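Putative uncharacterized protein (Mycobacterium avium, PDB 2Z6V) probably transfers a sulfuryl group from the donor PAPS to an acceptor, as other sulfotransferases do, its own substrate not being established. Local coordinates at residues S22-I27 against F34-Q39; R73-D78 against Q290-N295; A160-Q165 against E183-P188; A92-H97 against L234-S239. All blocks are in the same frame, centred on the assembly; numbering follows the deposited sequence.

Interaction 1: S22-I27 against F34-Q39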
loop_
_atom_site.group_PDB
_atom_site.type_symbol
_atom_site.label_atom_id
_atom_site.label_comp_id
_atom_site.label_asym_id
_atom_site.label_seq_id
_atom_site.Cartn_x
_atom_site.Cartn_y
_atom_site.Cartn_z
ATOM N N SER A 22 22.273 18.337 -4.313
ATOM C CA SER A 22 21.041 17.626 -3.867
ATOM C C SER A 22 20.541 18.144 -2.516
ATOM O O SER A 22 20.409 17.370 -1.566
ATOM C CB SER A 22 21.308 16.116 -3.768
ATOM O OG SER A 22 21.637 15.556 -5.029
ATOM N N ASP A 23 20.267 19.446 -2.426
ATOM C CA ASP A 23 19.769 20.017 -1.175
ATOM C C ASP A 23 18.376 20.621 -1.329
ATOM O O ASP A 23 18.021 21.154 -2.385
ATOM C CB ASP A 23 20.738 21.065 -0.619
ATOM C CG ASP A 23 21.084 20.810 0.841
ATOM O OD1 ASP A 23 20.146 20.677 1.659
ATOM O OD2 ASP A 23 22.289 20.738 1.169
ATOM N N PHE A 24 17.599 20.541 -0.253
ATOM C CA PHE A 24 16.222 21.015 -0.237
ATOM C C PHE A 24 16.056 22.432 0.283
ATOM O O PHE A 24 15.063 22.747 0.936
ATOM C CB PHE A 24 15.386 20.053 0.605
ATOM C CG PHE A 24 15.692 18.610 0.338
ATOM C CD1 PHE A 24 15.285 18.007 -0.847
ATOM C CD2 PHE A 24 16.445 17.871 1.243
ATOM C CE1 PHE A 24 15.626 16.688 -1.132
ATOM C CE2 PHE A 24 16.792 16.552 0.971
ATOM C CZ PHE A 24 16.381 15.958 -0.222
ATOM N N ASP A 25 17.025 23.288 -0.005
ATOM C CA ASP A 25 16.957 24.670 0.444
ATOM C C ASP A 25 16.280 25.503 -0.632
ATOM O O ASP A 25 15.509 26.415 -0.339
ATOM C CB ASP A 25 18.366 25.209 0.704
ATOM C CG ASP A 25 19.116 24.402 1.755
ATOM O OD1 ASP A 25 18.739 24.465 2.946
ATOM O OD2 ASP A 25 20.081 23.697 1.386
ATOM N N ASN A 26 16.563 25.159 -1.885
ATOM C CA ASN A 26 16.016 25.870 -3.033
ATOM C C ASN A 26 14.833 25.146 -3.682
ATOM O O ASN A 26 14.531 25.368 -4.856
ATOM C CB ASN A 26 17.121 26.078 -4.074
ATOM C CG ASN A 26 18.373 26.716 -3.483
ATOM O OD1 ASN A 26 19.415 26.797 -4.141
ATOM N ND2 ASN A 26 18.274 27.176 -2.236
ATOM N N ILE A 27 14.173 24.275 -2.925
ATOM C CA ILE A 27 13.024 23.546 -3.449
ATOM C C ILE A 27 11.734 24.253 -3.055
ATOM O O ILE A 27 11.250 24.123 -1.929
ATOM C CB ILE A 27 12.994 22.093 -2.934
ATOM C CG1 ILE A 27 14.143 21.305 -3.568
ATOM C CG2 ILE A 27 11.642 21.451 -3.252
ATOM C CD1 ILE A 27 14.152 19.841 -3.215
ATOM N N PHE A 34 11.369 18.014 -9.583
ATOM C CA PHE A 34 11.603 17.310 -10.826
ATOM C C PHE A 34 13.055 17.466 -11.260
ATOM O O PHE A 34 13.700 16.482 -11.636
ATOM C CB PHE A 34 10.688 17.836 -11.929
ATOM C CG PHE A 34 10.834 17.102 -13.231
ATOM C CD1 PHE A 34 10.002 16.038 -13.541
ATOM C CD2 PHE A 34 11.820 17.465 -14.144
ATOM C CE1 PHE A 34 10.148 15.341 -14.748
ATOM C CE2 PHE A 34 11.978 16.777 -15.352
ATOM C CZ PHE A 34 11.142 15.714 -15.655
ATOM N N LYS A 35 13.572 18.693 -11.212
ATOM C CA LYS A 35 14.955 18.940 -11.624
ATOM C C LYS A 35 15.945 18.101 -10.829
ATOM O O LYS A 35 16.885 17.538 -11.391
ATOM C CB LYS A 35 15.318 20.419 -11.474
ATOM C CG LYS A 35 14.566 21.346 -12.405
ATOM C CD LYS A 35 15.128 22.756 -12.318
ATOM C CE LYS A 35 14.239 23.771 -13.032
ATOM N NZ LYS A 35 12.908 23.909 -12.361
ATOM N N LEU A 36 15.726 18.022 -9.521
ATOM C CA LEU A 36 16.600 17.259 -8.646
ATOM C C LEU A 36 16.553 15.775 -9.017
ATOM O O LEU A 36 17.594 15.115 -9.107
ATOM C CB LEU A 36 16.182 17.469 -7.187
ATOM C CG LEU A 36 17.052 16.833 -6.097
ATOM C CD1 LEU A 36 18.505 17.267 -6.268
ATOM C CD2 LEU A 36 16.511 17.228 -4.721
ATOM N N ALA A 37 15.348 15.258 -9.241
ATOM C CA ALA A 37 15.171 13.858 -9.624
ATOM C C ALA A 37 15.859 13.581 -10.965
ATOM O O ALA A 37 16.427 12.511 -11.173
ATOM C CB ALA A 37 13.682 13.524 -9.717
ATOM N N ALA A 38 15.798 14.552 -11.873
ATOM C CA ALA A 38 16.419 14.418 -13.185
ATOM C C ALA A 38 17.929 14.441 -13.006
ATOM O O ALA A 38 18.679 13.781 -13.725
ATOM C CB ALA A 38 15.982 15.563 -14.076
ATOM N N GLN A 39 18.361 15.215 -12.024
ATOM C CA GLN A 39 19.767 15.367 -11.699
ATOM C C GLN A 39 20.300 14.041 -11.178
ATOM O O GLN A 39 21.275 13.515 -11.709
ATOM C CB GLN A 39 19.904 16.453 -10.641
ATOM C CG GLN A 39 21.287 16.988 -10.411
ATOM C CD GLN A 39 21.257 18.179 -9.455
ATOM O OE1 GLN A 39 20.582 19.187 -9.718
ATOM N NE2 GLN A 39 21.976 18.065 -8.336
#
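Leu-36 pushes its forked end out of helix 30-41 into the bend of the N-terminal residues 22-27 and divides its two methyls among three partners. Leu-36 CD1 lies against the backbone of Ser-22, 3.5 Å from Ser-22 CA, with the serine hydroxyl alongside. Leu-36 CD2 turns inward, where it meets Phe-24 CE1 at 3.7 Å and Ile-27 CD1 at 3.8 Å. Both of these side chains run roughly perpendicular to the leucine. The placement follows from the first torsion of Leu-36: with CG trans to the backbone N (chi1 -175°), the fork projects across the gap to the loop. Ile-27 CD1 also sits at the rim of the Phe-24 ring, in its plane, and in this way the loop closes an apolar patch around the leucine. One turn further along the helix, the extended Gln-39 brings its amide near Ser-22 at the exposed border, where Gln-39 NE2 is 4.0 Å from Ser-22 N, too far for a hydrogen bond. On the side of helix 70-96, Phe-24 packs on Gln-74 and its carbonyl oxygen accepts a hydrogen bond from Arg-73 NH2. The arrangement is the start of the ordered chain folded back against helix 30-41, packed between helices 30-41 and 70-96 in the helical N-terminal part.

Interaction 2: R73-D78 against Q290-N295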
loop_
_atom_site.group_PDB
_atom_site.type_symbol
_atom_site.label_atom_id
_atom_site.label_comp_id
_atom_site.label_asym_id
_atom_site.label_seq_id
_atom_site.Cartn_x
_atom_site.Cartn_y
_atom_site.Cartn_z
ATOM N N ARG A 73 10.576 18.333 6.824
ATOM C CA ARG A 73 10.370 18.909 5.510
ATOM C C ARG A 73 11.321 18.239 4.529
ATOM O O ARG A 73 10.896 17.706 3.506
ATOM C CB ARG A 73 10.640 20.414 5.562
ATOM C CG ARG A 73 10.863 21.075 4.212
ATOM C CD ARG A 73 11.415 22.483 4.393
ATOM N NE ARG A 73 12.304 22.883 3.300
ATOM C CZ ARG A 73 11.889 23.335 2.122
ATOM N NH1 ARG A 73 10.595 23.451 1.877
ATOM N NH2 ARG A 73 12.768 23.665 1.188
ATOM N N GLN A 74 12.610 18.261 4.851
ATOM C CA GLN A 74 13.619 17.661 3.990
ATOM C C GLN A 74 13.309 16.199 3.728
ATOM O O GLN A 74 13.421 15.725 2.602
ATOM C CB GLN A 74 15.002 17.790 4.625
ATOM C CG GLN A 74 15.450 19.230 4.808
ATOM C CD GLN A 74 16.816 19.334 5.451
ATOM O OE1 GLN A 74 17.824 18.928 4.865
ATOM N NE2 GLN A 74 16.858 19.871 6.667
ATOM N N ARG A 75 12.923 15.485 4.776
ATOM C CA ARG A 75 12.582 14.078 4.658
ATOM C C ARG A 75 11.462 13.841 3.624
ATOM O O ARG A 75 11.603 13.014 2.717
ATOM C CB ARG A 75 12.170 13.563 6.032
ATOM C CG ARG A 75 11.355 12.299 6.031
ATOM C CD ARG A 75 12.156 11.056 5.734
ATOM N NE ARG A 75 11.534 9.947 6.452
ATOM C CZ ARG A 75 11.538 8.679 6.056
ATOM N NH1 ARG A 75 12.138 8.327 4.924
ATOM N NH2 ARG A 75 10.923 7.763 6.796
ATOM N N VAL A 76 10.358 14.573 3.750
ATOM C CA VAL A 76 9.253 14.426 2.816
ATOM C C VAL A 76 9.672 14.773 1.393
ATOM O O VAL A 76 9.305 14.077 0.445
ATOM C CB VAL A 76 8.061 15.318 3.194
ATOM C CG1 VAL A 76 6.941 15.133 2.186
ATOM C CG2 VAL A 76 7.578 14.973 4.584
ATOM N N LEU A 77 10.429 15.852 1.239
ATOM C CA LEU A 77 10.884 16.263 -0.083
ATOM C C LEU A 77 11.883 15.255 -0.650
ATOM O O LEU A 77 11.919 15.011 -1.859
ATOM C CB LEU A 77 11.514 17.658 -0.019
ATOM C CG LEU A 77 10.528 18.810 0.194
ATOM C CD1 LEU A 77 11.291 20.094 0.506
ATOM C CD2 LEU A 77 9.666 18.976 -1.056
ATOM N N ASP A 78 12.694 14.665 0.221
ATOM C CA ASP A 78 13.667 13.677 -0.222
ATOM C C ASP A 78 12.940 12.428 -0.726
ATOM O O ASP A 78 13.326 11.834 -1.738
ATOM C CB ASP A 78 14.617 13.296 0.918
ATOM C CG ASP A 78 15.773 12.435 0.439
ATOM O OD1 ASP A 78 16.494 12.876 -0.487
ATOM O OD2 ASP A 78 15.957 11.318 0.979
ATOM N N GLN A 290 3.971 10.810 11.950
ATOM C CA GLN A 290 3.757 12.120 12.563
ATOM C C GLN A 290 4.990 12.465 13.384
ATOM O O GLN A 290 5.480 13.588 13.340
ATOM C CB GLN A 290 2.546 12.098 13.497
ATOM C CG GLN A 290 1.187 12.144 12.818
ATOM C CD GLN A 290 0.058 11.755 13.767
ATOM O OE1 GLN A 290 0.176 11.912 14.985
ATOM N NE2 GLN A 290 -1.043 11.255 13.214
ATOM N N SER A 291 5.496 11.482 14.121
ATOM C CA SER A 291 6.662 11.686 14.971
ATOM C C SER A 291 7.967 11.801 14.202
ATOM O O SER A 291 8.951 12.322 14.731
ATOM C CB SER A 291 6.781 10.556 16.000
ATOM O OG SER A 291 7.136 9.328 15.395
ATOM N N LEU A 292 7.983 11.327 12.961
ATOM C CA LEU A 292 9.199 11.392 12.161
ATOM C C LEU A 292 9.437 12.730 11.481
ATOM O O LEU A 292 10.583 13.093 11.225
ATOM C CB LEU A 292 9.207 10.302 11.085
ATOM C CG LEU A 292 9.342 8.840 11.525
ATOM C CD1 LEU A 292 9.364 7.948 10.292
ATOM C CD2 LEU A 292 10.617 8.645 12.346
ATOM N N VAL A 293 8.372 13.472 11.190
ATOM C CA VAL A 293 8.543 14.744 10.492
ATOM C C VAL A 293 7.744 15.929 11.022
ATOM O O VAL A 293 7.858 17.030 10.486
ATOM C CB VAL A 293 8.205 14.582 8.985
ATOM C CG1 VAL A 293 8.949 13.381 8.411
ATOM C CG2 VAL A 293 6.702 14.422 8.790
ATOM N N MET A 294 6.945 15.714 12.064
ATOM C CA MET A 294 6.125 16.793 12.620
ATOM C C MET A 294 6.374 17.108 14.088
ATOM O O MET A 294 6.853 16.267 14.853
ATOM C CB MET A 294 4.636 16.461 12.483
ATOM C CG MET A 294 4.111 16.332 11.075
ATOM S SD MET A 294 2.398 15.747 11.116
ATOM C CE MET A 294 2.546 14.227 10.219
ATOM N N ASN A 295 6.022 18.336 14.465
ATOM C CA ASN A 295 6.112 18.796 15.847
ATOM C C ASN A 295 4.808 18.293 16.460
ATOM O O ASN A 295 3.803 19.003 16.466
ATOM C CB ASN A 295 6.155 20.328 15.905
ATOM C CG ASN A 295 7.553 20.889 15.685
ATOM O OD1 ASN A 295 8.462 20.648 16.486
ATOM N ND2 ASN A 295 7.731 21.643 14.602
#
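Helix-to-helix packing joins the N-terminal helix 70-96 to the last turn of helix 287-293, with Arg-75 and Val-76 on one side and Leu-292 and Val-293 on the other. Val-293 is the main wedge, its side chain about 11 Å from a bound palmitic acid. Val-293 CG1 meets the aliphatic root of Arg-75, 3.6 Å from Arg-75 CG, and the two side chains cross nearly at right angles. The other branch, Val-293 CG2, faces Val-76 CG2 at 4.3 Å, a looser apolar touch in the buried part of the interface. Arg-75 starts with CG opposite its backbone N (chi1 160°), then bends at chi2 and chi3; this carries the guanidinium past the valine to Leu-292. There Leu-292 CD1 comes up to the edge of the guanidinium, near its plane, 3.8 Å from Arg-75 NH2. The charge itself is paired within helix 70-96, where NH1 makes a salt bridge with Asp-79, so the leucine flanks a group already held elsewhere. Backbone hydrogen bonds tie Val-293 to Thr-69 and Asn-295 to Val-67, just ahead of helix 70-96. Further in, Val-76 also packs on Ile-58 and Val-62, which places helix 70-96 between helix 50-64 and the end of helix 287-293.

Interaction 3: A160-Q165 against E183-P188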
loop_
_atom_site.group_PDB
_atom_site.type_symbol
_atom_site.label_atom_id
_atom_site.label_comp_id
_atom_site.label_asym_id
_atom_site.label_seq_id
_atom_site.Cartn_x
_atom_site.Cartn_y
_atom_site.Cartn_z
ATOM N N ALA A 160 21.543 -5.395 -1.007
ATOM C CA ALA A 160 22.048 -4.122 -0.510
ATOM C C ALA A 160 21.030 -3.470 0.408
ATOM O O ALA A 160 21.381 -2.893 1.427
ATOM C CB ALA A 160 22.366 -3.193 -1.672
ATOM N N LEU A 161 19.764 -3.558 0.033
ATOM C CA LEU A 161 18.683 -2.979 0.817
ATOM C C LEU A 161 18.586 -3.688 2.168
ATOM O O LEU A 161 18.308 -3.068 3.193
ATOM C CB LEU A 161 17.375 -3.134 0.047
ATOM C CG LEU A 161 16.545 -1.879 -0.176
ATOM C CD1 LEU A 161 15.830 -1.506 1.119
ATOM C CD2 LEU A 161 17.457 -0.758 -0.668
ATOM N N LEU A 162 18.825 -4.997 2.150
ATOM C CA LEU A 162 18.774 -5.819 3.349
ATOM C C LEU A 162 19.956 -5.514 4.239
ATOM O O LEU A 162 19.841 -5.493 5.462
ATOM C CB LEU A 162 18.805 -7.307 2.980
ATOM C CG LEU A 162 17.505 -7.921 2.453
ATOM C CD1 LEU A 162 17.776 -9.261 1.793
ATOM C CD2 LEU A 162 16.525 -8.065 3.608
ATOM N N ASP A 163 21.099 -5.267 3.616
ATOM C CA ASP A 163 22.293 -5.002 4.381
ATOM C C ASP A 163 22.325 -3.631 5.031
ATOM O O ASP A 163 22.834 -3.501 6.139
ATOM C CB ASP A 163 23.532 -5.197 3.519
ATOM C CG ASP A 163 24.734 -5.586 4.341
ATOM O OD1 ASP A 163 24.662 -6.633 5.023
ATOM O OD2 ASP A 163 25.742 -4.848 4.317
ATOM N N GLU A 164 21.797 -2.604 4.371
ATOM C CA GLU A 164 21.818 -1.285 4.993
ATOM C C GLU A 164 20.678 -1.198 5.991
ATOM O O GLU A 164 20.580 -0.251 6.767
ATOM C CB GLU A 164 21.697 -0.165 3.955
ATOM C CG GLU A 164 20.323 0.026 3.340
ATOM C CD GLU A 164 20.229 1.327 2.547
ATOM O OE1 GLU A 164 19.197 1.556 1.874
ATOM O OE2 GLU A 164 21.191 2.127 2.603
ATOM N N GLN A 165 19.817 -2.206 5.959
ATOM C CA GLN A 165 18.682 -2.281 6.865
ATOM C C GLN A 165 19.255 -2.861 8.155
ATOM O O GLN A 165 18.880 -2.472 9.261
ATOM C CB GLN A 165 17.628 -3.211 6.270
ATOM C CG GLN A 165 16.226 -3.027 6.804
ATOM C CD GLN A 165 15.217 -3.828 6.007
ATOM O OE1 GLN A 165 15.312 -5.054 5.916
ATOM N NE2 GLN A 165 14.248 -3.136 5.419
ATOM N N GLU A 183 10.706 -8.046 5.762
ATOM C CA GLU A 183 10.539 -9.351 6.399
ATOM C C GLU A 183 11.709 -10.182 5.875
ATOM O O GLU A 183 12.852 -9.718 5.866
ATOM C CB GLU A 183 9.203 -9.990 5.984
ATOM C CG GLU A 183 8.231 -10.305 7.133
ATOM C CD GLU A 183 8.552 -11.602 7.862
ATOM O OE1 GLU A 183 8.672 -12.649 7.193
ATOM O OE2 GLU A 183 8.670 -11.577 9.107
ATOM N N ASP A 184 11.426 -11.400 5.428
ATOM C CA ASP A 184 12.471 -12.254 4.889
ATOM C C ASP A 184 13.121 -11.531 3.716
ATOM O O ASP A 184 12.757 -10.396 3.392
ATOM C CB ASP A 184 11.886 -13.594 4.428
ATOM C CG ASP A 184 11.944 -14.665 5.510
ATOM O OD1 ASP A 184 11.431 -14.428 6.629
ATOM O OD2 ASP A 184 12.506 -15.750 5.234
ATOM N N ALA A 185 14.080 -12.194 3.081
ATOM C CA ALA A 185 14.784 -11.613 1.949
ATOM C C ALA A 185 13.828 -11.214 0.842
ATOM O O ALA A 185 13.499 -12.028 -0.009
ATOM C CB ALA A 185 15.821 -12.600 1.409
ATOM N N ASP A 186 13.375 -9.967 0.861
ATOM C CA ASP A 186 12.478 -9.464 -0.174
ATOM C C ASP A 186 11.054 -10.002 -0.110
ATOM O O ASP A 186 10.755 -11.062 -0.647
ATOM C CB ASP A 186 13.070 -9.753 -1.545
ATOM N N GLY A 187 10.171 -9.254 0.530
ATOM C CA GLY A 187 8.799 -9.685 0.650
ATOM C C GLY A 187 7.791 -8.776 -0.021
ATOM O O GLY A 187 8.110 -7.667 -0.451
ATOM N N PRO A 188 6.542 -9.237 -0.125
ATOM C CA PRO A 188 5.459 -8.474 -0.745
ATOM C C PRO A 188 5.246 -7.108 -0.093
ATOM O O PRO A 188 5.421 -6.958 1.112
ATOM C CB PRO A 188 4.254 -9.390 -0.557
ATOM C CG PRO A 188 4.865 -10.765 -0.608
ATOM C CD PRO A 188 6.085 -10.583 0.262
#
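Leu-162 and Ala-185 make the whole of the close contact, a small apolar touch between helix 156-166 and the loop that follows it. Methyl CD1 of Leu-162 comes down on the corner of the alanine, 3.8 Å from Ala-185 CA and 3.9 Å from Ala-185 CB. The second methyl stands beside the preceding peptide, where Leu-162 CD2 is 4.4 Å from Asp-184 O, a van der Waals approach. Leu-162 has CG beside its own backbone N (chi1 -77°), and from there the fork spans the gap to the loop. In the next shell Trp-182 lies against both Leu-162 and Gln-165, and Gln-165 NE2 donates a hydrogen bond to His-181 O. That bond ties the helix to the chain just ahead of Glu-183. Gly-187 is hydrogen-bonded through its backbone to His-137, and Glu-183 and Pro-188, from the two ends of the segment, touch Tyr-124 of helix 120-126. This last helix follows strand 109-113, the central strand of the parallel sheet; in sulfotransferases the corresponding strand-loop-helix unit binds the 5'-phosphate of PAPS. The arrangement is a surface contact that lays the loop between helix 156-166 and helix 120-126 of the α/β sulfotransferase fold.

Interaction 4: A92-H97 against L234-S239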
loop_
_atom_site.group_PDB
_atom_site.type_symbol
_atom_site.label_atom_id
_atom_site.label_comp_id
_atom_site.label_asym_id
_atom_site.label_seq_id
_atom_site.Cartn_x
_atom_site.Cartn_y
_atom_site.Cartn_z
ATOM N N ALA A 92 12.135 5.801 -18.908
ATOM C CA ALA A 92 13.290 5.647 -19.791
ATOM C C ALA A 92 13.389 4.196 -20.247
ATOM O O ALA A 92 13.682 3.914 -21.414
ATOM C CB ALA A 92 14.573 6.065 -19.073
ATOM N N TYR A 93 13.125 3.277 -19.320
ATOM C CA TYR A 93 13.190 1.860 -19.628
ATOM C C TYR A 93 12.134 1.453 -20.655
ATOM O O TYR A 93 12.440 0.774 -21.640
ATOM C CB TYR A 93 13.005 1.026 -18.359
ATOM C CG TYR A 93 13.362 -0.425 -18.564
ATOM C CD1 TYR A 93 14.698 -0.827 -18.624
ATOM C CD2 TYR A 93 12.368 -1.388 -18.747
ATOM C CE1 TYR A 93 15.037 -2.155 -18.860
ATOM C CE2 TYR A 93 12.695 -2.723 -18.988
ATOM C CZ TYR A 93 14.031 -3.100 -19.039
ATOM O OH TYR A 93 14.367 -4.414 -19.257
ATOM N N ILE A 94 10.892 1.860 -20.424
ATOM C CA ILE A 94 9.823 1.511 -21.351
ATOM C C ILE A 94 10.119 2.026 -22.756
ATOM O O ILE A 94 9.886 1.312 -23.737
ATOM C CB ILE A 94 8.458 2.040 -20.866
ATOM C CG1 ILE A 94 8.051 1.295 -19.591
ATOM C CG2 ILE A 94 7.402 1.824 -21.934
ATOM C CD1 ILE A 94 6.741 1.761 -19.001
ATOM N N GLN A 95 10.636 3.251 -22.860
ATOM C CA GLN A 95 10.974 3.795 -24.167
ATOM C C GLN A 95 11.973 2.869 -24.866
ATOM O O GLN A 95 11.861 2.632 -26.063
ATOM C CB GLN A 95 11.567 5.200 -24.046
ATOM C CG GLN A 95 10.581 6.274 -23.604
ATOM C CD GLN A 95 9.257 6.206 -24.361
ATOM O OE1 GLN A 95 8.398 5.371 -24.058
ATOM N NE2 GLN A 95 9.093 7.075 -25.361
ATOM N N ASP A 96 12.940 2.334 -24.123
ATOM C CA ASP A 96 13.925 1.422 -24.711
ATOM C C ASP A 96 13.389 0.003 -24.887
ATOM O O ASP A 96 14.032 -0.819 -25.539
ATOM C CB ASP A 96 15.202 1.329 -23.859
ATOM C CG ASP A 96 16.033 2.595 -23.895
ATOM O OD1 ASP A 96 16.062 3.272 -24.947
ATOM O OD2 ASP A 96 16.677 2.903 -22.871
ATOM N N HIS A 97 12.228 -0.291 -24.306
ATOM C CA HIS A 97 11.647 -1.634 -24.406
ATOM C C HIS A 97 10.122 -1.583 -24.575
ATOM O O HIS A 97 9.369 -2.072 -23.724
ATOM C CB HIS A 97 12.015 -2.439 -23.156
ATOM C CG HIS A 97 13.494 -2.591 -22.953
ATOM N ND1 HIS A 97 14.252 -3.501 -23.657
ATOM C CD2 HIS A 97 14.362 -1.903 -22.175
ATOM C CE1 HIS A 97 15.523 -3.366 -23.325
ATOM N NE2 HIS A 97 15.617 -2.403 -22.428
ATOM N N LEU A 234 3.984 -3.012 -13.730
ATOM C CA LEU A 234 3.911 -4.464 -13.646
ATOM C C LEU A 234 4.381 -5.132 -14.937
ATOM O O LEU A 234 4.990 -6.201 -14.898
ATOM C CB LEU A 234 2.486 -4.903 -13.301
ATOM C CG LEU A 234 2.014 -4.402 -11.931
ATOM C CD1 LEU A 234 0.586 -4.838 -11.698
ATOM C CD2 LEU A 234 2.918 -4.956 -10.842
ATOM N N GLN A 235 4.127 -4.503 -16.080
ATOM C CA GLN A 235 4.568 -5.085 -17.344
ATOM C C GLN A 235 6.095 -5.084 -17.447
ATOM O O GLN A 235 6.680 -5.945 -18.105
ATOM C CB GLN A 235 3.943 -4.335 -18.526
ATOM C CG GLN A 235 2.450 -4.591 -18.671
ATOM C CD GLN A 235 1.803 -3.671 -19.669
ATOM O OE1 GLN A 235 1.860 -2.450 -19.527
ATOM N NE2 GLN A 235 1.179 -4.248 -20.690
ATOM N N VAL A 236 6.736 -4.122 -16.790
ATOM C CA VAL A 236 8.191 -4.052 -16.798
ATOM C C VAL A 236 8.769 -5.154 -15.901
ATOM O O VAL A 236 9.779 -5.780 -16.235
ATOM C CB VAL A 236 8.701 -2.681 -16.291
ATOM C CG1 VAL A 236 10.222 -2.720 -16.131
ATOM C CG2 VAL A 236 8.287 -1.581 -17.259
ATOM N N LEU A 237 8.131 -5.391 -14.762
ATOM C CA LEU A 237 8.610 -6.423 -13.857
ATOM C C LEU A 237 8.354 -7.819 -14.438
ATOM O O LEU A 237 9.160 -8.733 -14.233
ATOM C CB LEU A 237 7.948 -6.270 -12.485
ATOM C CG LEU A 237 8.257 -4.974 -11.715
ATOM C CD1 LEU A 237 7.419 -4.922 -10.430
ATOM C CD2 LEU A 237 9.748 -4.899 -11.374
ATOM N N GLN A 238 7.247 -7.978 -15.171
ATOM C CA GLN A 238 6.893 -9.267 -15.796
ATOM C C GLN A 238 7.858 -9.670 -16.890
ATOM O O GLN A 238 8.124 -10.859 -17.079
ATOM C CB GLN A 238 5.536 -9.220 -16.497
ATOM C CG GLN A 238 4.319 -9.198 -15.651
ATOM C CD GLN A 238 3.082 -9.267 -16.517
ATOM O OE1 GLN A 238 3.018 -8.623 -17.564
ATOM N NE2 GLN A 238 2.090 -10.051 -16.087
ATOM N N SER A 239 8.337 -8.675 -17.636
ATOM C CA SER A 239 9.216 -8.927 -18.765
ATOM C C SER A 239 10.409 -9.817 -18.458
ATOM O O SER A 239 10.881 -10.524 -19.342
ATOM C CB SER A 239 9.676 -7.603 -19.411
ATOM O OG SER A 239 10.704 -6.964 -18.678
HETATM O O HOH W 1 12.600 -6.147 -20.237
#
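Val-236 points its two methyls at two consecutive residues of helix 70-96, and the split sets the geometry of the contact. Val-236 CG1 approaches the Tyr-93 ring at a slant, 3.6 Å from Tyr-93 CD2 and 3.8 Å from Tyr-93 CE2. Val-236 CG2 lies against Ile-94, 3.7 Å from Ile-94 CG1, and the valine runs at a slant to the isoleucine as well. The tyrosine ring leans toward the valine because its CG lies trans to the backbone N (chi1 -167°). One turn on, His-97 covers one face of that ring near its rim, with His-97 CD2 3.3 Å above the plane, so the ring is held between its own helix end and the valine. The interface joins the C-terminal ends of two helices: helix 70-96, which belongs to the N-terminal helical region, and helix 224-238, which leads into strand 244-248 of the parallel sheet in the α/β sulfotransferase fold. Leu-234 and Leu-237 turn to that strand and pack on Trp-245, leaving Val-236 to meet helix 70-96. At the more open border a water lies at the edge of the Tyr-93 ring, in its plane, and bridges the two segments. It is hydrogen-bonded to Tyr-93 OH at 2.7 Å and donates to Ser-239 OG at 2.6 Å. The serine hydroxyl in turn donates a hydrogen bond to Val-236 O, with Ser-239 OG 2.9 Å from that oxygen and tilted 29° from the carbonyl plane, which orients the hydroxyl so that it can accept from the water.

How the interactions relate
Helix 70-96 runs through much of the arrangement: its early part serves interaction 2 and its last turn interaction 4, whose centres are about 32 Å apart. Interaction 1 comes first along the chain and touches interaction 2, with about 17 Å between centres, chiefly through Phe-24 against Arg-73, Gln-74 and Asp-78. Interaction 2 closes a long loop that encloses interaction 4, which in turn encloses interaction 3. Interaction 3 is separate, its nearest atoms about 10 Å from those of interactions 2 and 4. Interactions 2 and 4 therefore join helix 70-96 to helices 287-293 and 224-238 at two distant points, whereas interactions 1 and 3 are local closures between segments near in sequence.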